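Glucosamine kinase (Streptacidiphilus jiangxiensis, PDB 6HWJ) phosphorylates D-glucosamine at the expense of ATP, giving D-glucosamine 6-phosphate, in a magnesium-dependent reaction, and acts more weakly on glucose. Local coordinates at residues 35-40 and 96-101; 57-62 and 133-138; 345-350 and 367-372. All blocks are in the same frame, centred on the assembly; numbering follows the deposited sequence.

Interaction 1 (35-40 and 96-101); sequences LDALLD and AAFVLE
Leu39 lays its CB over one face of the Phe98 ring, 3.7 Å from the ring centroid and only 8° off the ring normal. This is a well-centred CH-pi contact: the methylene is at nearly even distance from all six ring carbons. Phe98 CG is anti to its own carbonyl carbon (chi1 -60°); the rim carbons CE1 and CZ lie against the backbone of 35-40. CE1 comes within 3.3 Å of Leu38 C, while Leu38 N lies at the ring edge, in its plane, 3.4 Å from CZ. On the N-terminal side Ala37 CB meets Phe98 CZ at 3.7 Å and approaches Ala97 CB more loosely, at 4.3 Å. Further along, Leu39 CD2 lies 4.3 Å from Leu100 CD1, a looser apolar contact.

The two strands run 35° apart and share no hydrogen bonds; each belongs to a different antiparallel sheet. Strand 34-42 bonds to 45-51, with a classic beta bulge where Asp36 and Ala37 both face Val49, and strand 98-102 is an outermost strand of the second sheet, bonded to 166-172. Leu170 of that neighbouring strand touches Leu39, Phe98 and Leu100, so the aromatic ring belongs to an apolar cluster extending beyond the two segments. The contact thus joins the two beta-sheets through side chains of their border strands, far from the annotated sites.

With no hydrogen bond between the segments and mostly carbon in contact, the attraction probably comes mainly from dispersion and the burial of apolar surface. The fit depends on the shape and placing of one buried ring against a leucine methylene and a stretch of main chain, not on directional polar bonds.

Interaction 2 (57-62 and 133-138); sequences RWTVPL and KWAVRL
This is a buried, antiparallel strand-to-strand contact in the beta-rich part of the kinase, where strand 57-65 meets the irregular chain that follows strand 130-134. The two touching parts run 166° apart, and Trp58 and Arg137 form a non-hydrogen-bonded pair. Next to this pair, Thr59 N donates to Val136 O in a bond 2.8 Å long, with the donor in the carbonyl plane. Beyond it, a water lies within hydrogen-bonding distance of both Thr59 O (2.7 Å) and Ala135 O, though it has more acceptors in reach than protons to give.

Pro61 CB lies over one face of the Trp134 indole, 3.8 Å from the centroid of its six-membered ring. At the other end Arg137 CD stands over a face of Trp58, though this arginine is poorly ordered, and Val136 CG1 meets the edge of the same ring at CE3. Thr59 and Leu138 cross at about a right angle, and both leucine methyls crowd the hydroxyl, CD2 coming to 3.2 Å from Thr59 OG1. That hydroxyl is buried, and the model offers it no hydrogen-bond partner. Arg57 points its guanidinium elsewhere, to a salt bridge with Glu174.

Lys133, near the end of strand 130-134, probably binds ATP; a strand-borne lysine of this kind, in an antiparallel sheet, is consistent with the N-terminal lobe of protein-kinase-like folds.

Interaction 3 (345-350 and 367-372); sequences SLDHVG and AWIAAA
Two successive helices of the C-terminal helical region, 335-356 and 362-386, pack here as an antiparallel hairpin, with local axes 169° apart and 9.0 Å from each other. Trp368 bridges the gap. Its CG is anti to the backbone N (chi1 172°). The edge of its six-membered ring faces the main chain of the first helix, CZ3 lying 3.2 Å from Leu346 O. Leu346 O is the acceptor of the helical bond from Gly350 N; CZ3 is only in contact with it. Leu346 CD2 and Val349 CG1 lie loosely near the ring carbon CH2. Ala372 CB, one turn on in the same helix, covers a face of the indole, and NE1 is held by Ala215 O of helix 212-234.

Close helix-helix approach is favoured at Gly350, which has no side chain: Ile369 CD1 settles 3.9 Å from its CA. The other branch, Ile369 CG2, lies against the Asp347 carboxylate, 3.4 Å from OD2. Both oxygens of that group find charged partners elsewhere, OD1 in Arg351 and OD2 in Arg402, which should favour the ionised acid in this buried setting.

Overall arrangement
Interactions 1 and 2 adjoin, their centres 12 Å apart, and both connect the same two antiparallel sheets. They touch directly where Leu38 CD2 meets Leu62 CD1 at 4.1 Å, and their segments interleave along the chain. Interaction 3 lies on the opposite side of the chain's centre among helices, its centre 39 Å from that of interaction 2 and 46 Å from that of interaction 1. Interactions 2 and 3 both approach binding residues: the side chain of Ala135 in interaction 2 is about 8 Å from that of the magnesium ligand Asp319, and the side chain of Asp347 in interaction 3 is about 9 Å from that of Glu409, which binds D-glucosamine.

Interaction 1 (35-40 and 96-101)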
loop_
_atom_site.group_PDB
_atom_site.type_symbol
_atom_site.label_atom_id
_atom_site.label_comp_id
_atom_site.label_asym_id
_atom_site.label_seq_id
_atom_site.Cartn_x
_atom_site.Cartn_y
_atom_site.Cartn_z
ATOM N N LEU A 35 -0.066 5.680 29.801
ATOM C CA LEU A 35 0.813 4.729 29.144
ATOM C C LEU A 35 0.199 3.334 29.243
ATOM O O LEU A 35 0.023 2.805 30.343
ATOM C CB LEU A 35 2.198 4.770 29.774
ATOM C CG LEU A 35 3.293 3.915 29.147
ATOM C CD1 LEU A 35 3.500 4.300 27.676
ATOM C CD2 LEU A 35 4.596 4.086 29.932
ATOM N N ASP A 36 -0.135 2.751 28.093
ATOM C CA ASP A 36 -0.728 1.417 28.054
ATOM C C ASP A 36 0.318 0.315 27.948
ATOM O O ASP A 36 0.094 -0.802 28.437
ATOM C CB ASP A 36 -1.696 1.300 26.875
ATOM C CG ASP A 36 -3.048 1.940 27.155
ATOM O OD1 ASP A 36 -3.331 2.280 28.325
ATOM O OD2 ASP A 36 -3.827 2.103 26.199
ATOM N N ALA A 37 1.447 0.590 27.301
ATOM C CA ALA A 37 2.482 -0.420 27.113
ATOM C C ALA A 37 3.771 0.297 26.773
ATOM O O ALA A 37 3.754 1.374 26.171
ATOM C CB ALA A 37 2.101 -1.412 26.001
ATOM N N LEU A 38 4.895 -0.324 27.141
ATOM C CA LEU A 38 6.200 0.327 27.040
ATOM C C LEU A 38 7.258 -0.724 26.737
ATOM O O LEU A 38 7.432 -1.679 27.506
ATOM C CB LEU A 38 6.509 1.060 28.346
ATOM C CG LEU A 38 7.703 2.021 28.418
ATOM C CD1 LEU A 38 9.029 1.268 28.297
ATOM C CD2 LEU A 38 7.566 3.091 27.349
ATOM N N LEU A 39 7.932 -0.571 25.602
ATOM C CA LEU A 39 9.080 -1.371 25.244
ATOM C C LEU A 39 10.340 -0.568 25.556
ATOM O O LEU A 39 10.610 0.447 24.912
ATOM C CB LEU A 39 9.046 -1.755 23.773
ATOM C CG LEU A 39 10.304 -2.516 23.291
ATOM C CD1 LEU A 39 10.383 -3.880 23.959
ATOM C CD2 LEU A 39 10.281 -2.651 21.786
ATOM N N ASP A 40 11.103 -1.018 26.547
ATOM C CA ASP A 40 12.315 -0.323 26.972
ATOM C C ASP A 40 13.447 -0.682 26.018
ATOM O O ASP A 40 13.777 -1.864 25.853
ATOM C CB ASP A 40 12.649 -0.710 28.404
ATOM C CG ASP A 40 13.762 0.149 29.005
ATOM O OD1 ASP A 40 14.641 0.630 28.261
ATOM O OD2 ASP A 40 13.736 0.337 30.248
ATOM N N ALA A 96 5.949 -8.912 27.225
ATOM C CA ALA A 96 5.011 -9.813 26.566
ATOM C C ALA A 96 3.954 -9.078 25.754
ATOM O O ALA A 96 3.276 -9.701 24.930
ATOM C CB ALA A 96 4.335 -10.703 27.607
ATOM N N ALA A 97 3.786 -7.770 25.965
ATOM C CA ALA A 97 2.856 -7.002 25.151
ATOM C C ALA A 97 3.359 -6.812 23.723
ATOM O O ALA A 97 2.566 -6.485 22.838
ATOM C CB ALA A 97 2.619 -5.634 25.786
ATOM N N PHE A 98 4.657 -7.004 23.484
ATOM C CA PHE A 98 5.268 -6.664 22.213
ATOM C C PHE A 98 5.825 -7.915 21.553
ATOM O O PHE A 98 6.210 -8.869 22.225
ATOM C CB PHE A 98 6.398 -5.652 22.378
ATOM C CG PHE A 98 5.969 -4.340 22.995
ATOM C CD1 PHE A 98 6.028 -4.149 24.367
ATOM C CD2 PHE A 98 5.543 -3.300 22.195
ATOM C CE1 PHE A 98 5.651 -2.938 24.929
ATOM C CE2 PHE A 98 5.172 -2.081 22.754
ATOM C CZ PHE A 98 5.219 -1.907 24.118
ATOM N N VAL A 99 5.872 -7.888 20.226
ATOM C CA VAL A 99 6.590 -8.876 19.433
ATOM C C VAL A 99 7.611 -8.120 18.592
ATOM O O VAL A 99 7.240 -7.254 17.793
ATOM C CB VAL A 99 5.643 -9.692 18.549
ATOM C CG1 VAL A 99 6.442 -10.559 17.566
ATOM C CG2 VAL A 99 4.766 -10.580 19.408
ATOM N N LEU A 100 8.888 -8.431 18.795
ATOM C CA LEU A 100 9.994 -7.892 18.005
ATOM C C LEU A 100 10.466 -9.015 17.090
ATOM O O LEU A 100 11.009 -10.017 17.566
ATOM C CB LEU A 100 11.134 -7.426 18.901
ATOM C CG LEU A 100 11.411 -5.942 19.076
ATOM C CD1 LEU A 100 12.679 -5.750 19.912
ATOM C CD2 LEU A 100 11.544 -5.231 17.749
ATOM N N GLU A 101 10.267 -8.863 15.785
ATOM C CA GLU A 101 10.698 -9.878 14.830
ATOM C C GLU A 101 11.856 -9.313 14.012
ATOM O O GLU A 101 11.701 -8.301 13.319
ATOM C CB GLU A 101 9.549 -10.313 13.920
ATOM C CG GLU A 101 9.918 -11.462 12.987
ATOM C CD GLU A 101 8.703 -12.104 12.323
ATOM O OE1 GLU A 101 7.597 -11.527 12.395
ATOM O OE2 GLU A 101 8.863 -13.194 11.733
#

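Interaction 2 (57-62 and 133-138)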
loop_
_atom_site.group_PDB
_atom_site.type_symbol
_atom_site.label_atom_id
_atom_site.label_comp_id
_atom_site.label_asym_id
_atom_site.label_seq_id
_atom_site.Cartn_x
_atom_site.Cartn_y
_atom_site.Cartn_z
ATOM N N ARG A 57 -5.385 6.151 20.632
ATOM C CA ARG A 57 -4.145 5.449 20.938
ATOM C C ARG A 57 -3.061 5.853 19.958
ATOM O O ARG A 57 -3.331 6.121 18.784
ATOM C CB ARG A 57 -4.314 3.931 20.882
ATOM C CG ARG A 57 -5.137 3.353 21.994
ATOM C CD ARG A 57 -4.759 1.885 22.233
ATOM N NE ARG A 57 -4.865 1.071 21.023
ATOM C CZ ARG A 57 -4.489 -0.203 20.946
ATOM N NH1 ARG A 57 -4.617 -0.864 19.804
ATOM N NH2 ARG A 57 -3.979 -0.813 22.004
ATOM N N TRP A 58 -1.816 5.860 20.446
ATOM C CA TRP A 58 -0.697 6.392 19.694
ATOM C C TRP A 58 0.560 5.560 19.919
ATOM O O TRP A 58 0.821 5.112 21.035
ATOM C CB TRP A 58 -0.382 7.847 20.125
ATOM C CG TRP A 58 -1.568 8.765 20.146
ATOM C CD1 TRP A 58 -2.529 8.855 21.127
ATOM C CD2 TRP A 58 -1.908 9.735 19.158
ATOM N NE1 TRP A 58 -3.437 9.830 20.800
ATOM C CE2 TRP A 58 -3.084 10.378 19.593
ATOM C CE3 TRP A 58 -1.340 10.113 17.935
ATOM C CZ2 TRP A 58 -3.711 11.381 18.844
ATOM C CZ3 TRP A 58 -1.959 11.123 17.203
ATOM C CH2 TRP A 58 -3.125 11.737 17.656
ATOM N N THR A 59 1.348 5.389 18.869
ATOM C CA THR A 59 2.716 4.891 18.989
ATOM C C THR A 59 3.613 6.095 19.199
ATOM O O THR A 59 3.602 7.017 18.381
ATOM C CB THR A 59 3.169 4.128 17.748
ATOM O OG1 THR A 59 2.279 3.040 17.508
ATOM C CG2 THR A 59 4.608 3.590 17.916
ATOM N N VAL A 60 4.394 6.080 20.274
ATOM C CA VAL A 60 5.242 7.227 20.569
ATOM C C VAL A 60 6.668 6.763 20.820
ATOM O O VAL A 60 6.908 6.056 21.812
ATOM C CB VAL A 60 4.718 8.013 21.785
ATOM C CG1 VAL A 60 5.509 9.308 21.906
ATOM C CG2 VAL A 60 3.219 8.296 21.650
ATOM N N PRO A 61 7.637 7.134 19.971
ATOM C CA PRO A 61 9.035 6.928 20.344
ATOM C C PRO A 61 9.409 7.925 21.419
ATOM O O PRO A 61 9.199 9.129 21.263
ATOM C CB PRO A 61 9.802 7.173 19.031
ATOM C CG PRO A 61 8.955 8.182 18.312
ATOM C CD PRO A 61 7.508 7.865 18.693
ATOM N N LEU A 62 9.950 7.421 22.521
ATOM C CA LEU A 62 10.173 8.231 23.699
ATOM C C LEU A 62 11.650 8.283 24.061
ATOM O O LEU A 62 12.402 7.314 23.881
ATOM C CB LEU A 62 9.384 7.687 24.900
ATOM C CG LEU A 62 7.869 7.788 24.763
ATOM C CD1 LEU A 62 7.226 6.804 25.735
ATOM C CD2 LEU A 62 7.375 9.203 25.026
ATOM N N LYS A 133 10.152 3.277 10.182
ATOM C CA LYS A 133 8.866 3.946 9.990
ATOM C C LYS A 133 8.048 3.685 11.241
ATOM O O LYS A 133 7.673 2.531 11.494
ATOM C CB LYS A 133 8.156 3.422 8.750
ATOM C CG LYS A 133 6.810 4.085 8.485
ATOM C CD LYS A 133 6.207 3.564 7.181
ATOM C CE LYS A 133 4.896 4.271 6.847
ATOM N NZ LYS A 133 4.229 3.671 5.654
ATOM N N TRP A 134 7.794 4.743 12.015
ATOM C CA TRP A 134 6.937 4.660 13.180
ATOM C C TRP A 134 5.476 4.778 12.765
ATOM O O TRP A 134 5.098 5.715 12.057
ATOM C CB TRP A 134 7.233 5.790 14.171
ATOM C CG TRP A 134 8.633 5.848 14.677
ATOM C CD1 TRP A 134 9.597 6.746 14.307
ATOM C CD2 TRP A 134 9.228 4.982 15.634
ATOM N NE1 TRP A 134 10.759 6.487 14.994
ATOM C CE2 TRP A 134 10.562 5.409 15.812
ATOM C CE3 TRP A 134 8.766 3.892 16.371
ATOM C CZ2 TRP A 134 11.434 4.777 16.683
ATOM C CZ3 TRP A 134 9.629 3.264 17.241
ATOM C CH2 TRP A 134 10.959 3.710 17.394
ATOM N N ALA A 135 4.654 3.847 13.216
ATOM C CA ALA A 135 3.223 4.089 13.229
ATOM C C ALA A 135 3.000 5.286 14.144
ATOM O O ALA A 135 3.821 5.583 15.027
ATOM C CB ALA A 135 2.463 2.863 13.715
ATOM N N VAL A 136 1.943 6.022 13.887
ATOM C CA VAL A 136 1.611 7.165 14.738
ATOM C C VAL A 136 0.271 6.872 15.408
ATOM O O VAL A 136 0.216 6.434 16.566
ATOM C CB VAL A 136 1.583 8.466 13.926
ATOM C CG1 VAL A 136 1.167 9.643 14.806
ATOM C CG2 VAL A 136 2.942 8.723 13.309
ATOM N N ARG A 137 -0.817 7.076 14.678
ATOM C CA ARG A 137 -2.143 6.762 15.202
ATOM C C ARG A 137 -2.385 5.264 15.070
ATOM O O ARG A 137 -2.127 4.674 14.024
ATOM C CB ARG A 137 -3.209 7.561 14.450
ATOM C CG ARG A 137 -4.623 7.352 14.944
ATOM C CD ARG A 137 -4.814 7.849 16.365
ATOM N NE ARG A 137 -6.206 7.718 16.794
ATOM C CZ ARG A 137 -7.148 8.637 16.589
ATOM N NH1 ARG A 137 -6.857 9.769 15.958
ATOM N NH2 ARG A 137 -8.383 8.423 17.019
ATOM N N LEU A 138 -2.857 4.651 16.141
ATOM C CA LEU A 138 -3.180 3.230 16.155
ATOM C C LEU A 138 -4.693 3.032 16.171
ATOM O O LEU A 138 -5.443 3.916 16.597
ATOM C CB LEU A 138 -2.585 2.556 17.396
ATOM C CG LEU A 138 -1.052 2.564 17.493
ATOM C CD1 LEU A 138 -0.606 2.095 18.868
ATOM C CD2 LEU A 138 -0.435 1.701 16.379
HETATM O O HOH W 1 5.186 7.765 16.358
#

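Interaction 3 (345-350 and 367-372)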
loop_
_atom_site.group_PDB
_atom_site.type_symbol
_atom_site.label_atom_id
_atom_site.label_comp_id
_atom_site.label_asym_id
_atom_site.label_seq_id
_atom_site.Cartn_x
_atom_site.Cartn_y
_atom_site.Cartn_z
ATOM N N SER A 345 -3.244 0.118 -14.120
ATOM C CA SER A 345 -2.165 1.089 -13.982
ATOM C C SER A 345 -1.278 1.131 -15.233
ATOM O O SER A 345 -0.895 2.212 -15.693
ATOM C CB SER A 345 -1.330 0.748 -12.746
ATOM O OG SER A 345 -0.437 1.790 -12.425
ATOM N N LEU A 346 -0.963 -0.029 -15.803
ATOM C CA LEU A 346 -0.150 -0.073 -17.017
ATOM C C LEU A 346 -0.868 0.593 -18.180
ATOM O O LEU A 346 -0.261 1.348 -18.952
ATOM C CB LEU A 346 0.197 -1.513 -17.372
ATOM C CG LEU A 346 1.174 -2.190 -16.392
ATOM C CD1 LEU A 346 1.299 -3.661 -16.670
ATOM C CD2 LEU A 346 2.534 -1.522 -16.442
ATOM N N ASP A 347 -2.162 0.311 -18.339
ATOM C CA ASP A 347 -2.964 1.030 -19.326
ATOM C C ASP A 347 -2.853 2.538 -19.110
ATOM O O ASP A 347 -2.612 3.304 -20.054
ATOM C CB ASP A 347 -4.415 0.554 -19.221
ATOM C CG ASP A 347 -5.299 1.107 -20.302
ATOM O OD1 ASP A 347 -5.311 2.329 -20.510
ATOM O OD2 ASP A 347 -5.999 0.317 -20.942
ATOM N N HIS A 348 -3.013 2.977 -17.868
ATOM C CA HIS A 348 -3.008 4.412 -17.560
ATOM C C HIS A 348 -1.648 5.062 -17.854
ATOM O O HIS A 348 -1.599 6.234 -18.268
ATOM C CB HIS A 348 -3.404 4.622 -16.115
ATOM C CG HIS A 348 -4.752 4.061 -15.786
ATOM N ND1 HIS A 348 -5.188 3.859 -14.495
ATOM C CD2 HIS A 348 -5.749 3.625 -16.589
ATOM C CE1 HIS A 348 -6.405 3.339 -14.519
ATOM N NE2 HIS A 348 -6.776 3.204 -15.778
ATOM N N VAL A 349 -0.559 4.333 -17.616
ATOM C CA VAL A 349 0.766 4.815 -17.984
ATOM C C VAL A 349 0.805 5.167 -19.457
ATOM O O VAL A 349 1.305 6.222 -19.843
ATOM C CB VAL A 349 1.841 3.766 -17.634
ATOM C CG1 VAL A 349 3.182 4.129 -18.280
ATOM C CG2 VAL A 349 2.011 3.677 -16.130
ATOM N N GLY A 350 0.274 4.285 -20.293
ATOM C CA GLY A 350 0.220 4.553 -21.709
ATOM C C GLY A 350 -0.619 5.768 -22.031
ATOM O O GLY A 350 -0.249 6.576 -22.885
ATOM N N ALA A 367 -0.524 0.044 -29.014
ATOM C CA ALA A 367 -0.108 -1.340 -29.190
ATOM C C ALA A 367 0.558 -1.861 -27.928
ATOM O O ALA A 367 0.336 -3.011 -27.520
ATOM C CB ALA A 367 0.850 -1.456 -30.374
ATOM N N TRP A 368 1.349 -1.013 -27.269
ATOM C CA TRP A 368 2.024 -1.428 -26.045
ATOM C C TRP A 368 1.023 -1.642 -24.911
ATOM O O TRP A 368 1.172 -2.572 -24.104
ATOM C CB TRP A 368 3.084 -0.376 -25.648
ATOM C CG TRP A 368 3.693 -0.636 -24.301
ATOM C CD1 TRP A 368 4.835 -1.336 -24.035
ATOM C CD2 TRP A 368 3.170 -0.220 -23.041
ATOM N NE1 TRP A 368 5.059 -1.371 -22.666
ATOM C CE2 TRP A 368 4.047 -0.699 -22.039
ATOM C CE3 TRP A 368 2.048 0.535 -22.654
ATOM C CZ2 TRP A 368 3.838 -0.456 -20.676
ATOM C CZ3 TRP A 368 1.844 0.778 -21.302
ATOM C CH2 TRP A 368 2.736 0.294 -20.330
ATOM N N ILE A 369 0.004 -0.785 -24.814
ATOM C CA ILE A 369 -1.013 -0.969 -23.782
ATOM C C ILE A 369 -1.609 -2.371 -23.861
ATOM O O ILE A 369 -1.689 -3.094 -22.856
ATOM C CB ILE A 369 -2.105 0.110 -23.905
ATOM C CG1 ILE A 369 -1.528 1.482 -23.538
ATOM C CG2 ILE A 369 -3.306 -0.245 -23.005
ATOM C CD1 ILE A 369 -2.526 2.624 -23.691
ATOM N N ALA A 370 -2.060 -2.765 -25.059
ATOM C CA ALA A 370 -2.669 -4.076 -25.224
ATOM C C ALA A 370 -1.653 -5.188 -24.985
ATOM O O ALA A 370 -1.927 -6.158 -24.263
ATOM C CB ALA A 370 -3.275 -4.194 -26.629
ATOM N N ALA A 371 -0.459 -5.060 -25.576
ATOM C CA ALA A 371 0.549 -6.105 -25.431
ATOM C C ALA A 371 1.078 -6.187 -24.005
ATOM O O ALA A 371 1.419 -7.288 -23.531
ATOM C CB ALA A 371 1.681 -5.855 -26.423
ATOM N N ALA A 372 1.135 -5.057 -23.297
ATOM C CA ALA A 372 1.643 -5.072 -21.925
ATOM C C ALA A 372 0.688 -5.812 -20.994
ATOM O O ALA A 372 1.122 -6.563 -20.106
ATOM C CB ALA A 372 1.870 -3.640 -21.428
#